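Local coordinates for protein CD180 antigen (Mus musculus, PDB 3T6Q) that probably cooperates with MD-1 and TLR4 in the innate immune response of B cells to bacterial lipopolysaccharide, leading to NF-kappa-B activation, at residues 33-38 / 57-62; 81-86 / 102-107; 272-277 / 295-300; 391-396 / 416-421; 409-414 / 434-439. All blocks are in the same frame, centred on the assembly; numbering follows the deposited sequence.

Interaction 1 of 5, residues 33-38 / 57-62; sequences NSTECL and INLTFL. With NAG (2-acetamido-2-deoxy-beta-D-glucopyranose), chain Q.
Glu36 lies against Asn58, Leu59 and Thr60, its CB 3.7 Å from Asn58 O and its CG nearer the same oxygen, at 3.3 Å. CG stands anti to the carbonyl carbon (chi1 -67°), and the chain beyond it is extended, carrying the carboxylate to two waters. From OE1 one water leads to Thr60 OG1; from OE2 another leads to Asn58 ND2 and Ser34 O. A long, weak ion pair also joins OE2 to Arg82. A long acidic side chain suits this partly exposed border, because it can reach waters shared with Asn58 and Thr60. The backbone oxygen of Glu36 is gripped twice, by Thr60 N at 2.7 Å on a lone pair and by Phe61 N at 3.1 Å. Leu38 N answers with a nearly straight bond to Phe61 O (3.0 Å, 176°). On the buried side Leu38 and Leu62 lie side by side, with Leu38 CB 4.1 Å from Leu62 CD1, while Leu59 CD2 closes on Leu38 CB. Asn33 carries an N-linked sugar on ND2, and its OD1 is hydrogen-bonded to Arg55. Parallel pairing of equivalent residues, with leucines turned inward, is the signature of successive leucine-rich repeats, here LRR 1 and LRR 2.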
# COMPACT_ATOMS: atom_id res chain seq x y z
N ASN A 33 -14.70 33.08 7.97
CA ASN A 33 -13.70 33.32 6.93
C ASN A 33 -12.31 33.54 7.50
O ASN A 33 -11.30 33.42 6.80
CB ASN A 33 -14.11 34.53 6.10
CG ASN A 33 -15.28 34.24 5.17
OD1 ASN A 33 -15.55 33.08 4.82
ND2 ASN A 33 -15.97 35.31 4.76
N SER A 34 -12.28 33.87 8.78
CA SER A 34 -11.05 34.13 9.51
C SER A 34 -10.38 32.87 10.08
O SER A 34 -9.30 32.97 10.64
CB SER A 34 -11.36 35.06 10.67
OG SER A 34 -12.32 34.43 11.49
N THR A 35 -11.04 31.71 9.98
CA THR A 35 -10.45 30.44 10.48
C THR A 35 -9.01 30.27 10.00
O THR A 35 -8.71 30.39 8.81
CB THR A 35 -11.26 29.22 10.02
OG1 THR A 35 -12.61 29.38 10.46
CG2 THR A 35 -10.66 27.90 10.63
N GLU A 36 -8.10 30.02 10.94
CA GLU A 36 -6.70 29.75 10.62
C GLU A 36 -6.28 28.29 10.82
O GLU A 36 -5.42 27.80 10.09
CB GLU A 36 -5.81 30.65 11.45
CG GLU A 36 -5.97 32.11 11.07
CD GLU A 36 -5.20 33.06 11.96
OE1 GLU A 36 -4.48 32.59 12.88
OE2 GLU A 36 -5.32 34.28 11.72
N CYS A 37 -6.90 27.60 11.77
CA CYS A 37 -6.51 26.21 12.07
C CYS A 37 -7.74 25.30 12.04
O CYS A 37 -8.58 25.37 12.94
CB CYS A 37 -5.79 26.11 13.42
SG CYS A 37 -4.36 27.20 13.59
N LEU A 38 -7.82 24.46 11.01
CA LEU A 38 -8.97 23.60 10.76
C LEU A 38 -8.57 22.11 10.87
O LEU A 38 -7.75 21.61 10.09
CB LEU A 38 -9.57 23.89 9.37
CG LEU A 38 -10.94 23.19 9.17
CD1 LEU A 38 -11.92 23.56 10.28
CD2 LEU A 38 -11.55 23.45 7.80
N ILE A 57 -9.48 31.79 3.32
CA ILE A 57 -8.28 32.39 2.77
C ILE A 57 -7.14 32.48 3.81
O ILE A 57 -5.97 32.63 3.45
CB ILE A 57 -8.56 33.82 2.22
CG1 ILE A 57 -9.20 34.69 3.31
CG2 ILE A 57 -9.41 33.75 0.93
CD1 ILE A 57 -9.30 36.16 2.92
N ASN A 58 -7.51 32.43 5.09
CA ASN A 58 -6.54 32.63 6.17
C ASN A 58 -6.02 31.33 6.83
O ASN A 58 -5.37 31.40 7.87
CB ASN A 58 -7.16 33.52 7.24
CG ASN A 58 -6.99 35.02 6.94
OD1 ASN A 58 -6.52 35.42 5.88
ND2 ASN A 58 -7.33 35.84 7.91
N LEU A 59 -6.30 30.15 6.24
CA LEU A 59 -5.83 28.87 6.82
C LEU A 59 -4.32 28.86 6.89
O LEU A 59 -3.63 29.17 5.89
CB LEU A 59 -6.30 27.67 5.98
CG LEU A 59 -7.80 27.32 6.03
CD1 LEU A 59 -8.14 26.15 5.11
CD2 LEU A 59 -8.28 27.10 7.46
N THR A 60 -3.78 28.54 8.07
CA THR A 60 -2.34 28.24 8.17
C THR A 60 -2.08 26.73 8.44
O THR A 60 -0.99 26.23 8.19
CB THR A 60 -1.66 29.09 9.28
OG1 THR A 60 -2.19 28.71 10.55
CG2 THR A 60 -1.97 30.61 9.07
N PHE A 61 -3.09 26.03 8.94
CA PHE A 61 -3.01 24.60 9.31
C PHE A 61 -4.30 23.94 8.81
O PHE A 61 -5.39 24.34 9.19
CB PHE A 61 -2.93 24.44 10.86
CG PHE A 61 -2.88 22.99 11.35
CD1 PHE A 61 -4.06 22.28 11.60
CD2 PHE A 61 -1.66 22.32 11.50
CE1 PHE A 61 -4.03 20.96 12.02
CE2 PHE A 61 -1.62 20.99 11.91
CZ PHE A 61 -2.81 20.32 12.17
N LEU A 62 -4.19 22.90 7.98
CA LEU A 62 -5.37 22.18 7.52
C LEU A 62 -5.11 20.66 7.60
O LEU A 62 -4.22 20.15 6.95
CB LEU A 62 -5.67 22.59 6.05
CG LEU A 62 -6.82 21.86 5.31
CD1 LEU A 62 -8.10 22.05 6.07
CD2 LEU A 62 -6.90 22.35 3.87
C1 NAG Q . -17.10 35.28 3.85
C2 NAG Q . -17.46 36.77 3.97
C3 NAG Q . -18.12 37.41 2.74
C4 NAG Q . -17.78 36.74 1.41
C5 NAG Q . -17.58 35.23 1.56
C6 NAG Q . -17.12 34.56 0.27
C7 NAG Q . -18.02 37.88 6.06
C8 NAG Q . -19.01 38.01 7.19
N2 NAG Q . -18.33 36.99 5.11
O3 NAG Q . -17.74 38.77 2.70
O4 NAG Q . -18.81 36.99 0.49
O5 NAG Q . -16.61 35.02 2.56
O6 NAG Q . -15.73 34.77 0.11
O7 NAG Q . -16.99 38.56 6.04
O HOH W 1 -9.85 31.25 6.50
O HOH W 2 -7.54 34.99 10.32
O HOH W 3 -2.15 30.74 12.38

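Interaction 2 of 5, residues 81-86 / 102-107; sequences HRLDTL and SGPKAL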
# COMPACT_ATOMS: atom_id res chain seq x y z
N HIS A 81 -3.01 30.78 0.52
CA HIS A 81 -1.75 31.48 0.33
C HIS A 81 -0.93 31.46 1.62
O HIS A 81 0.30 31.50 1.57
CB HIS A 81 -2.06 32.94 -0.11
CG HIS A 81 -2.60 33.07 -1.54
ND1 HIS A 81 -2.33 34.15 -2.33
CD2 HIS A 81 -3.41 32.22 -2.31
CE1 HIS A 81 -2.92 33.98 -3.55
NE2 HIS A 81 -3.59 32.81 -3.53
N ARG A 82 -1.61 31.40 2.77
CA ARG A 82 -0.92 31.46 4.06
C ARG A 82 -0.67 30.05 4.66
O ARG A 82 -0.21 29.91 5.78
CB ARG A 82 -1.66 32.38 5.04
CG ARG A 82 -1.82 33.83 4.55
CD ARG A 82 -1.80 34.86 5.70
NE ARG A 82 -2.81 34.55 6.72
CZ ARG A 82 -2.56 34.21 7.99
NH1 ARG A 82 -1.31 34.15 8.47
NH2 ARG A 82 -3.58 33.92 8.80
N LEU A 83 -0.94 28.99 3.91
CA LEU A 83 -0.91 27.63 4.46
C LEU A 83 0.52 27.23 4.87
O LEU A 83 1.46 27.33 4.07
CB LEU A 83 -1.42 26.63 3.43
CG LEU A 83 -2.49 25.61 3.83
CD1 LEU A 83 -2.29 24.34 3.02
CD2 LEU A 83 -2.67 25.32 5.29
N ASP A 84 0.67 26.81 6.12
CA ASP A 84 1.97 26.38 6.66
C ASP A 84 2.08 24.82 6.71
O ASP A 84 3.11 24.28 6.33
CB ASP A 84 2.13 26.98 8.07
CG ASP A 84 3.49 26.69 8.69
OD1 ASP A 84 4.52 27.04 8.09
OD2 ASP A 84 3.54 26.12 9.80
N THR A 85 1.02 24.14 7.15
CA THR A 85 1.00 22.66 7.32
C THR A 85 -0.22 22.13 6.61
O THR A 85 -1.32 22.66 6.80
CB THR A 85 0.93 22.29 8.82
OG1 THR A 85 2.15 22.73 9.43
CG2 THR A 85 0.81 20.73 9.08
N LEU A 86 -0.03 21.12 5.77
CA LEU A 86 -1.19 20.45 5.17
C LEU A 86 -1.06 18.93 5.46
O LEU A 86 -0.01 18.36 5.22
CB LEU A 86 -1.14 20.70 3.67
CG LEU A 86 -2.19 19.93 2.82
CD1 LEU A 86 -3.58 20.28 3.27
CD2 LEU A 86 -1.92 20.19 1.34
N SER A 102 -0.98 25.13 -6.12
CA SER A 102 -0.58 26.44 -6.67
C SER A 102 -0.73 27.54 -5.62
O SER A 102 0.07 28.46 -5.57
CB SER A 102 -1.40 26.77 -7.93
OG SER A 102 -2.80 26.97 -7.60
N GLY A 103 -1.75 27.43 -4.79
CA GLY A 103 -2.06 28.40 -3.75
C GLY A 103 -1.01 28.53 -2.63
O GLY A 103 -0.50 29.63 -2.38
N PRO A 104 -0.68 27.42 -1.96
CA PRO A 104 0.22 27.50 -0.78
C PRO A 104 1.73 27.52 -1.10
O PRO A 104 2.47 26.56 -0.80
CB PRO A 104 -0.14 26.26 0.04
CG PRO A 104 -0.82 25.32 -0.91
CD PRO A 104 -1.33 26.09 -2.09
N LYS A 105 2.19 28.63 -1.68
CA LYS A 105 3.55 28.69 -2.14
C LYS A 105 4.55 28.75 -0.96
O LYS A 105 5.69 28.34 -1.14
CB LYS A 105 3.76 29.86 -3.12
CG LYS A 105 3.08 29.72 -4.50
CD LYS A 105 3.50 30.86 -5.44
CE LYS A 105 2.65 31.08 -6.69
NZ LYS A 105 1.46 30.22 -6.92
N ALA A 106 4.12 29.23 0.22
CA ALA A 106 4.98 29.22 1.43
C ALA A 106 4.76 27.99 2.33
O ALA A 106 5.14 28.00 3.51
CB ALA A 106 4.82 30.51 2.27
N LEU A 107 4.17 26.92 1.78
CA LEU A 107 3.95 25.70 2.57
C LEU A 107 5.26 25.22 3.20
O LEU A 107 6.28 25.17 2.52
CB LEU A 107 3.40 24.59 1.70
CG LEU A 107 2.79 23.43 2.51
CD1 LEU A 107 1.52 23.87 3.24
CD2 LEU A 107 2.59 22.25 1.61
O HOH W 4 1.68 29.14 1.92
O HOH W 5 1.81 31.60 -0.51
O HOH W 6 4.23 29.11 5.99
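His81 approaches Gly103 through its backbone: His81 CA makes a CH...O contact of 3.5 Å with Gly103 O, while the exposed imidazole brings CD2 to 3.9 Å from the same oxygen. The carbonyl oxygen of His81 accepts a hydrogen bond from each of two waters. One also donates to Leu83 O and accepts weakly from Ala106 N; the other accepts weakly from Lys105 N, so water links the two backbones. Leu83 carries the apolar core. Its CB packs on Pro104 CB at 3.6 Å, and its CD1 meets Leu107 CD1 at 3.8 Å. A compact proline ring suits this buried place, at the centre of an inverse gamma turn and the start of a type I turn. Leu83 O also receives Leu107 CA at 3.3 Å. Asp84 OD1 shares a water with Ala106 O, whereas Asp84 O lies 3.5 Å from Leu107 CD1. With CG anti to the backbone N (chi1 -164°), the Leu107 side chain lies beside that of Leu83, pointing the same way, and its CD1 touches Leu86 CB at 4.2 Å. Leu86 belongs to strand 85-87, between strands 61-63 and 109-111, and packs on Leu62 of the one and Leu110 of the other.

Interaction 3 of 5, residues 272-277 / 295-300; sequences NTFHCF and SGLVGL. With CU (copper (II) ion), chain J.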
# COMPACT_ATOMS: atom_id res chain seq x y z
N ASN A 272 36.50 -6.04 23.02
CA ASN A 272 36.88 -5.29 21.81
C ASN A 272 35.68 -4.74 21.02
O ASN A 272 35.86 -4.16 19.93
CB ASN A 272 37.73 -6.18 20.89
CG ASN A 272 38.71 -5.37 20.06
OD1 ASN A 272 39.05 -4.24 20.43
ND2 ASN A 272 39.17 -5.96 18.94
N THR A 273 34.47 -4.88 21.58
CA THR A 273 33.25 -4.57 20.82
C THR A 273 33.20 -3.10 20.33
O THR A 273 32.75 -2.84 19.22
CB THR A 273 31.98 -4.84 21.64
OG1 THR A 273 31.96 -6.23 21.99
CG2 THR A 273 30.69 -4.48 20.85
N PHE A 274 33.65 -2.16 21.18
CA PHE A 274 33.49 -0.73 20.87
C PHE A 274 34.78 -0.03 20.42
O PHE A 274 34.86 1.20 20.43
CB PHE A 274 32.87 -0.01 22.08
CG PHE A 274 31.50 -0.56 22.45
CD1 PHE A 274 30.38 -0.27 21.64
CD2 PHE A 274 31.34 -1.37 23.56
CE1 PHE A 274 29.11 -0.79 21.95
CE2 PHE A 274 30.07 -1.88 23.89
CZ PHE A 274 28.97 -1.60 23.09
N HIS A 275 35.77 -0.80 19.96
CA HIS A 275 37.04 -0.15 19.58
C HIS A 275 36.92 0.85 18.43
O HIS A 275 37.76 1.73 18.36
CB HIS A 275 38.15 -1.19 19.29
CG HIS A 275 37.97 -1.93 17.98
ND1 HIS A 275 37.29 -3.10 17.89
CD2 HIS A 275 38.39 -1.62 16.69
CE1 HIS A 275 37.29 -3.53 16.61
NE2 HIS A 275 37.97 -2.62 15.88
N CYS A 276 35.90 0.74 17.55
CA CYS A 276 35.63 1.78 16.54
C CYS A 276 34.81 3.02 16.97
O CYS A 276 34.49 3.89 16.12
CB CYS A 276 35.04 1.20 15.23
SG CYS A 276 36.34 0.45 14.20
N PHE A 277 34.52 3.13 18.26
CA PHE A 277 33.54 4.13 18.73
C PHE A 277 34.25 5.32 19.33
O PHE A 277 33.62 6.17 19.97
CB PHE A 277 32.58 3.52 19.80
CG PHE A 277 31.54 2.56 19.23
CD1 PHE A 277 31.90 1.37 18.62
CD2 PHE A 277 30.17 2.88 19.32
CE1 PHE A 277 30.92 0.49 18.15
CE2 PHE A 277 29.19 2.03 18.81
CZ PHE A 277 29.55 0.82 18.23
N SER A 295 35.96 -5.20 31.99
CA SER A 295 36.92 -4.10 32.11
C SER A 295 37.77 -4.04 30.80
O SER A 295 37.72 -4.96 30.01
CB SER A 295 37.82 -4.29 33.32
OG SER A 295 38.46 -5.57 33.22
N GLY A 296 38.54 -2.97 30.59
CA GLY A 296 39.32 -2.80 29.34
C GLY A 296 38.41 -2.83 28.11
O GLY A 296 38.81 -3.36 27.08
N LEU A 297 37.18 -2.31 28.24
CA LEU A 297 36.25 -2.19 27.12
C LEU A 297 36.69 -0.97 26.32
O LEU A 297 36.18 0.13 26.53
CB LEU A 297 34.79 -1.99 27.62
CG LEU A 297 33.63 -1.97 26.60
CD1 LEU A 297 33.47 -3.36 25.98
CD2 LEU A 297 32.30 -1.57 27.25
N VAL A 298 37.63 -1.16 25.38
CA VAL A 298 38.33 -0.05 24.68
C VAL A 298 37.39 0.78 23.76
O VAL A 298 36.38 0.24 23.25
CB VAL A 298 39.53 -0.59 23.83
CG1 VAL A 298 40.65 -1.10 24.74
CG2 VAL A 298 39.04 -1.72 22.93
N GLY A 299 37.74 2.06 23.58
CA GLY A 299 37.12 2.89 22.53
C GLY A 299 36.05 3.86 23.04
O GLY A 299 35.39 4.55 22.25
N LEU A 300 35.88 3.93 24.36
CA LEU A 300 34.85 4.78 24.94
C LEU A 300 35.46 5.66 26.01
O LEU A 300 34.76 6.21 26.84
CB LEU A 300 33.73 3.89 25.56
CG LEU A 300 33.02 2.96 24.56
CD1 LEU A 300 32.03 2.10 25.34
CD2 LEU A 300 32.25 3.72 23.45
CU CU J . 38.38 -3.17 13.95
O HOH W 7 35.34 -2.18 23.43
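Phe274, Leu297 and Leu300 form the apolar centre of the contact. Leu297 CD1 comes in at the edge of the Phe274 ring, near its plane, 3.8 Å from Phe274 CD2. From the other leucine, Leu300 CG lies 3.9 Å from Phe274 CB, and Leu300 CD2 reaches Phe277 CB at 3.7 Å. The benzyl groups also pack within their own segment: Phe274 CD1 stands over the centre of the Phe277 ring. Large rings and branched leucines fill this buried layer well, and on its exposed side Val298 CG2 touches His275 CB and Asn272 OD1.

The segments lie in the loops that follow the strands of LRR 8 and LRR 9. Phenylalanine on this return path is a familiar Toll-like receptor feature, and Phe274, Phe277 and Leu300 all press on Leu283 of strand 282-284.

Backbone contacts are close but sparing in bonds. Gly299 CA makes a CH...O contact of 3.5 Å with Phe274 O; a side chain here would point toward the other segment and collide with that oxygen, and phi 102° by itself suits glycine. A water links the segments, accepting from Phe274 N and donating to Val298 O.

The polar and metal chemistry lies on the 272-277 side. His275 CG sits between backbone N and carbonyl carbon (chi1 73°). Its ND1 gives a straight bond to Asn272 O (2.7 Å, 169°) close to the ring plane, which fixes the ring's rotation and leaves NE2 to bind copper at 2.0 Å. Glu249 supplies the other protein ligand, and neighbouring Cys276 is tied to Cys252 by a disulfide.

Interaction 4 of 5, residues 391-396 / 416-421; sequences LKTEAF and DAQSPF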
# COMPACT_ATOMS: atom_id res chain seq x y z
N LEU A 391 17.98 6.95 55.01
CA LEU A 391 18.92 8.08 54.93
C LEU A 391 19.27 8.57 56.34
O LEU A 391 18.37 8.91 57.12
CB LEU A 391 18.35 9.24 54.09
CG LEU A 391 17.64 8.94 52.77
CD1 LEU A 391 17.09 10.23 52.18
CD2 LEU A 391 18.60 8.28 51.79
N LYS A 392 20.56 8.61 56.65
CA LYS A 392 21.03 9.26 57.88
C LYS A 392 21.35 10.76 57.61
O LYS A 392 21.25 11.22 56.49
CB LYS A 392 22.23 8.52 58.46
CG LYS A 392 21.93 7.07 58.89
CD LYS A 392 23.22 6.26 59.02
CE LYS A 392 22.98 4.75 59.01
NZ LYS A 392 22.09 4.30 60.12
N THR A 393 21.73 11.50 58.66
CA THR A 393 22.07 12.91 58.47
C THR A 393 23.21 13.04 57.44
O THR A 393 24.11 12.22 57.40
CB THR A 393 22.44 13.55 59.83
OG1 THR A 393 21.23 13.81 60.55
CG2 THR A 393 23.18 14.90 59.61
N GLU A 394 23.13 14.05 56.59
CA GLU A 394 24.13 14.28 55.53
C GLU A 394 24.33 13.05 54.62
O GLU A 394 25.45 12.56 54.42
CB GLU A 394 25.45 14.77 56.09
CG GLU A 394 26.13 15.69 55.09
CD GLU A 394 27.44 16.23 55.62
OE1 GLU A 394 27.96 17.21 55.03
OE2 GLU A 394 27.94 15.67 56.62
N ALA A 395 23.21 12.59 54.10
CA ALA A 395 23.14 11.43 53.24
C ALA A 395 23.77 11.66 51.86
O ALA A 395 23.99 10.71 51.13
CB ALA A 395 21.67 10.99 53.13
N PHE A 396 24.07 12.92 51.51
CA PHE A 396 24.55 13.28 50.19
C PHE A 396 25.86 14.08 50.30
O PHE A 396 26.15 14.92 49.46
CB PHE A 396 23.43 14.00 49.40
CG PHE A 396 22.19 13.14 49.19
CD1 PHE A 396 22.13 12.24 48.13
CD2 PHE A 396 21.12 13.19 50.09
CE1 PHE A 396 21.00 11.42 47.95
CE2 PHE A 396 20.01 12.39 49.93
CZ PHE A 396 19.93 11.49 48.85
N ASP A 416 14.13 9.86 63.66
CA ASP A 416 13.74 11.14 64.30
C ASP A 416 14.89 12.14 64.42
O ASP A 416 16.01 11.77 64.75
CB ASP A 416 13.15 10.92 65.70
CG ASP A 416 11.77 10.27 65.66
OD1 ASP A 416 11.12 10.33 64.60
OD2 ASP A 416 11.34 9.68 66.67
N ALA A 417 14.57 13.39 64.11
CA ALA A 417 15.47 14.54 64.25
C ALA A 417 16.74 14.52 63.38
O ALA A 417 17.67 15.28 63.64
CB ALA A 417 15.81 14.80 65.72
N GLN A 418 16.77 13.64 62.37
CA GLN A 418 17.91 13.55 61.43
C GLN A 418 17.74 14.56 60.30
O GLN A 418 16.62 14.95 59.98
CB GLN A 418 18.06 12.14 60.82
CG GLN A 418 18.52 11.04 61.78
CD GLN A 418 20.02 11.05 62.05
OE1 GLN A 418 20.83 10.56 61.25
NE2 GLN A 418 20.41 11.58 63.22
N SER A 419 18.86 14.97 59.69
CA SER A 419 18.84 15.95 58.60
C SER A 419 19.54 15.39 57.35
O SER A 419 20.69 15.71 57.09
CB SER A 419 19.48 17.28 59.02
OG SER A 419 18.80 17.80 60.13
N PRO A 420 18.81 14.58 56.55
CA PRO A 420 19.47 13.84 55.49
C PRO A 420 20.00 14.72 54.38
O PRO A 420 20.96 14.31 53.73
CB PRO A 420 18.38 12.86 54.98
CG PRO A 420 17.10 13.29 55.59
CD PRO A 420 17.39 14.22 56.73
N PHE A 421 19.40 15.91 54.18
CA PHE A 421 19.79 16.82 53.07
C PHE A 421 20.73 17.95 53.53
O PHE A 421 20.98 18.90 52.80
CB PHE A 421 18.52 17.42 52.44
CG PHE A 421 17.48 16.40 52.11
CD1 PHE A 421 17.65 15.54 51.02
CD2 PHE A 421 16.36 16.25 52.93
CE1 PHE A 421 16.70 14.57 50.75
CE2 PHE A 421 15.41 15.27 52.67
CZ PHE A 421 15.58 14.42 51.58
O HOH W 8 23.25 15.55 52.44
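Thr393 and Pro420 sit at the heart of a closely bonded strip. Thr393 OG1, anti to the carbonyl carbon (chi1 -77°), accepts an almost straight bond from Ser419 N (2.8 Å, 175°). Glu394 N donates to Ser419 O at 3.0 Å from above the carbonyl plane, and Ala395 N donates to Pro420 O at 2.9 Å. That last oxygen is also met by a water that accepts from Phe396 N. On the buried apolar side Leu391 crosses Pro420 at about a right angle, CB to CB at 3.7 Å. Phe396 and Phe421 lie side by side, with Phe396 CE2 4.0 Å from Phe421 CE1, and both rings rest on Leu405 of strand 404-406. The outer side is looser. Lys392, whose CB points away overall, still touches Gln418 OE1 through CB. Gln418, modelled in two conformers, reaches Thr393 N through OE1 in the one given, so that bond is doubtful. Small Ala395 suits the close approach, its CB 3.4 Å from Pro420 O, and the rigid proline ring offers CB to Leu391. The chemistry implies that two irregular loops, of LRR 13 and LRR 14, satisfy several backbone N-H groups and carbonyls through each other, a threonine hydroxyl standing in for a backbone acceptor.

Interaction 5 of 5, residues 409-414 / 434-439; sequences FTRLKV and HSLLDI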
# COMPACT_ATOMS: atom_id res chain seq x y z
N PHE A 409 8.21 8.54 44.63
CA PHE A 409 7.72 7.16 44.70
C PHE A 409 8.75 6.21 45.30
O PHE A 409 8.66 5.00 45.17
CB PHE A 409 7.22 6.66 43.32
CG PHE A 409 6.08 7.49 42.81
CD1 PHE A 409 4.77 7.26 43.29
CD2 PHE A 409 6.30 8.55 41.94
CE1 PHE A 409 3.71 8.06 42.87
CE2 PHE A 409 5.23 9.34 41.52
CZ PHE A 409 3.95 9.09 42.00
N THR A 410 9.74 6.76 45.99
CA THR A 410 10.69 5.92 46.65
C THR A 410 10.51 6.20 48.15
O THR A 410 10.74 7.34 48.59
CB THR A 410 12.14 6.28 46.21
OG1 THR A 410 12.31 5.88 44.83
CG2 THR A 410 13.16 5.58 47.11
N ARG A 411 10.14 5.17 48.92
CA ARG A 411 9.94 5.31 50.37
C ARG A 411 11.26 5.68 51.08
O ARG A 411 12.30 5.04 50.84
CB ARG A 411 9.33 4.01 50.94
CG ARG A 411 9.33 3.91 52.47
CD ARG A 411 8.13 3.08 52.99
NE ARG A 411 7.67 2.12 51.98
CZ ARG A 411 7.88 0.81 52.03
NH1 ARG A 411 7.45 0.04 51.04
NH2 ARG A 411 8.50 0.28 53.06
N LEU A 412 11.24 6.69 51.93
CA LEU A 412 12.46 7.06 52.62
C LEU A 412 12.29 6.81 54.13
O LEU A 412 11.24 7.11 54.71
CB LEU A 412 12.83 8.54 52.36
CG LEU A 412 12.93 8.95 50.88
CD1 LEU A 412 13.19 10.45 50.86
CD2 LEU A 412 14.06 8.20 50.16
N LYS A 413 13.30 6.22 54.74
CA LYS A 413 13.25 5.94 56.18
C LYS A 413 14.27 6.82 56.81
O LYS A 413 15.46 6.67 56.54
CB LYS A 413 13.68 4.50 56.49
CG LYS A 413 13.02 3.44 55.65
CD LYS A 413 11.53 3.49 55.78
CE LYS A 413 11.01 2.16 55.26
NZ LYS A 413 9.59 1.90 55.63
N VAL A 414 13.83 7.74 57.66
CA VAL A 414 14.73 8.72 58.25
C VAL A 414 14.42 8.71 59.74
O VAL A 414 13.26 8.94 60.13
CB VAL A 414 14.46 10.13 57.65
CG1 VAL A 414 15.37 11.15 58.31
CG2 VAL A 414 14.69 10.12 56.13
N HIS A 434 5.12 11.01 47.30
CA HIS A 434 4.94 9.61 47.83
C HIS A 434 6.12 8.96 48.51
O HIS A 434 6.19 7.75 48.58
CB HIS A 434 4.35 8.72 46.72
CG HIS A 434 3.08 9.26 46.17
ND1 HIS A 434 1.86 8.77 46.53
CD2 HIS A 434 2.84 10.27 45.27
CE1 HIS A 434 0.90 9.45 45.88
NE2 HIS A 434 1.50 10.37 45.11
N SER A 435 7.04 9.74 49.08
CA SER A 435 8.20 9.18 49.79
C SER A 435 7.76 8.76 51.22
O SER A 435 8.49 8.09 51.94
CB SER A 435 9.34 10.21 49.84
OG SER A 435 9.93 10.37 48.53
N LEU A 436 6.58 9.22 51.62
CA LEU A 436 5.93 8.89 52.91
C LEU A 436 6.74 9.36 54.10
O LEU A 436 6.90 8.62 55.05
CB LEU A 436 5.61 7.38 53.03
CG LEU A 436 4.85 6.75 51.88
CD1 LEU A 436 4.48 5.29 52.16
CD2 LEU A 436 3.63 7.57 51.49
N LEU A 437 7.27 10.59 54.02
CA LEU A 437 8.03 11.18 55.13
C LEU A 437 7.06 11.87 56.07
O LEU A 437 5.96 12.23 55.67
CB LEU A 437 9.01 12.24 54.61
CG LEU A 437 10.21 11.69 53.86
CD1 LEU A 437 10.77 12.85 53.06
CD2 LEU A 437 11.25 11.13 54.81
N ASP A 438 7.49 12.06 57.31
CA ASP A 438 6.70 12.82 58.28
C ASP A 438 7.18 14.27 58.18
O ASP A 438 8.30 14.62 58.58
CB ASP A 438 6.92 12.27 59.68
CG ASP A 438 6.27 13.12 60.77
OD1 ASP A 438 6.52 12.82 61.95
OD2 ASP A 438 5.53 14.08 60.49
N ILE A 439 6.33 15.10 57.63
CA ILE A 439 6.75 16.45 57.27
C ILE A 439 6.65 17.38 58.47
O ILE A 439 6.84 18.60 58.34
CB ILE A 439 5.91 16.99 56.09
CG1 ILE A 439 5.92 16.01 54.92
CG2 ILE A 439 6.45 18.33 55.60
CD1 ILE A 439 7.34 15.66 54.47
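A mixed contact, part ring pairing, part backbone bonding and part leucine packing, joins Phe409 to Val414 with His434 to Leu437 where LRR 14 and LRR 15 leave their strands 404-406 and 429-431. The touching stretches run nearly parallel, 7° apart. At one end the Phe409 and His434 rings make an offset pair, centroids 4.7 Å apart and planes at 12°, so slid that they barely overlap. Phe409 CE1 lies over the His434 face toward its rim, 3.4 Å from His434 CD2. Flat side chains suit this partly exposed edge, where they can lie nearly parallel, side by side. In the middle, Leu412 N donates to Ser435 O (3.1 Å, 165°) on a lone pair. Ser435 OG lies 3.1 Å from Thr410 O, though its proton may instead serve Leu432 O. Thr410 and Ser435 hold the place that is asparagine in the leucine-rich repeat consensus, and Thr410 OG1 bonds to Asn386 N and Leu383 O of the preceding turn. Deeper in, Leu437 CD2 meets both Leu412 CB at 3.9 Å and Val414 CG2 at 3.8 Å, buried Leu412 and Leu437 packing inward beside partly exposed Val414. On the other flank strand 412-413 pairs in parallel with strand 389-391, Leu412 resting on Leu389 and Leu391, while Phe409 stacks on Tyr385 and His434 bonds through its backbone to Gln457 of the next turn.

From the N terminus, interaction 1 closes the turn of the solenoid between LRR 1 and LRR 2, and interaction 2 closes the next turn but one, joining the start of strand 85-87 in LRR 3 to the loop leading into LRR 4. The two touch where Thr60 O lies 2.7 Å from Asp84 N, a probable hydrogen bond, and strands 61-63 and 85-87 are neighbours. Interaction 3 follows in series, closing a turn between LRR 8 and LRR 9; its centre is about 50 Å from that of interaction 2. Interactions 4 and 5 come last and cross, their segments alternating along the chain. They meet where Leu391 N is 3.0 Å from Lys413 O, and together tie LRR 13, 14 and 15.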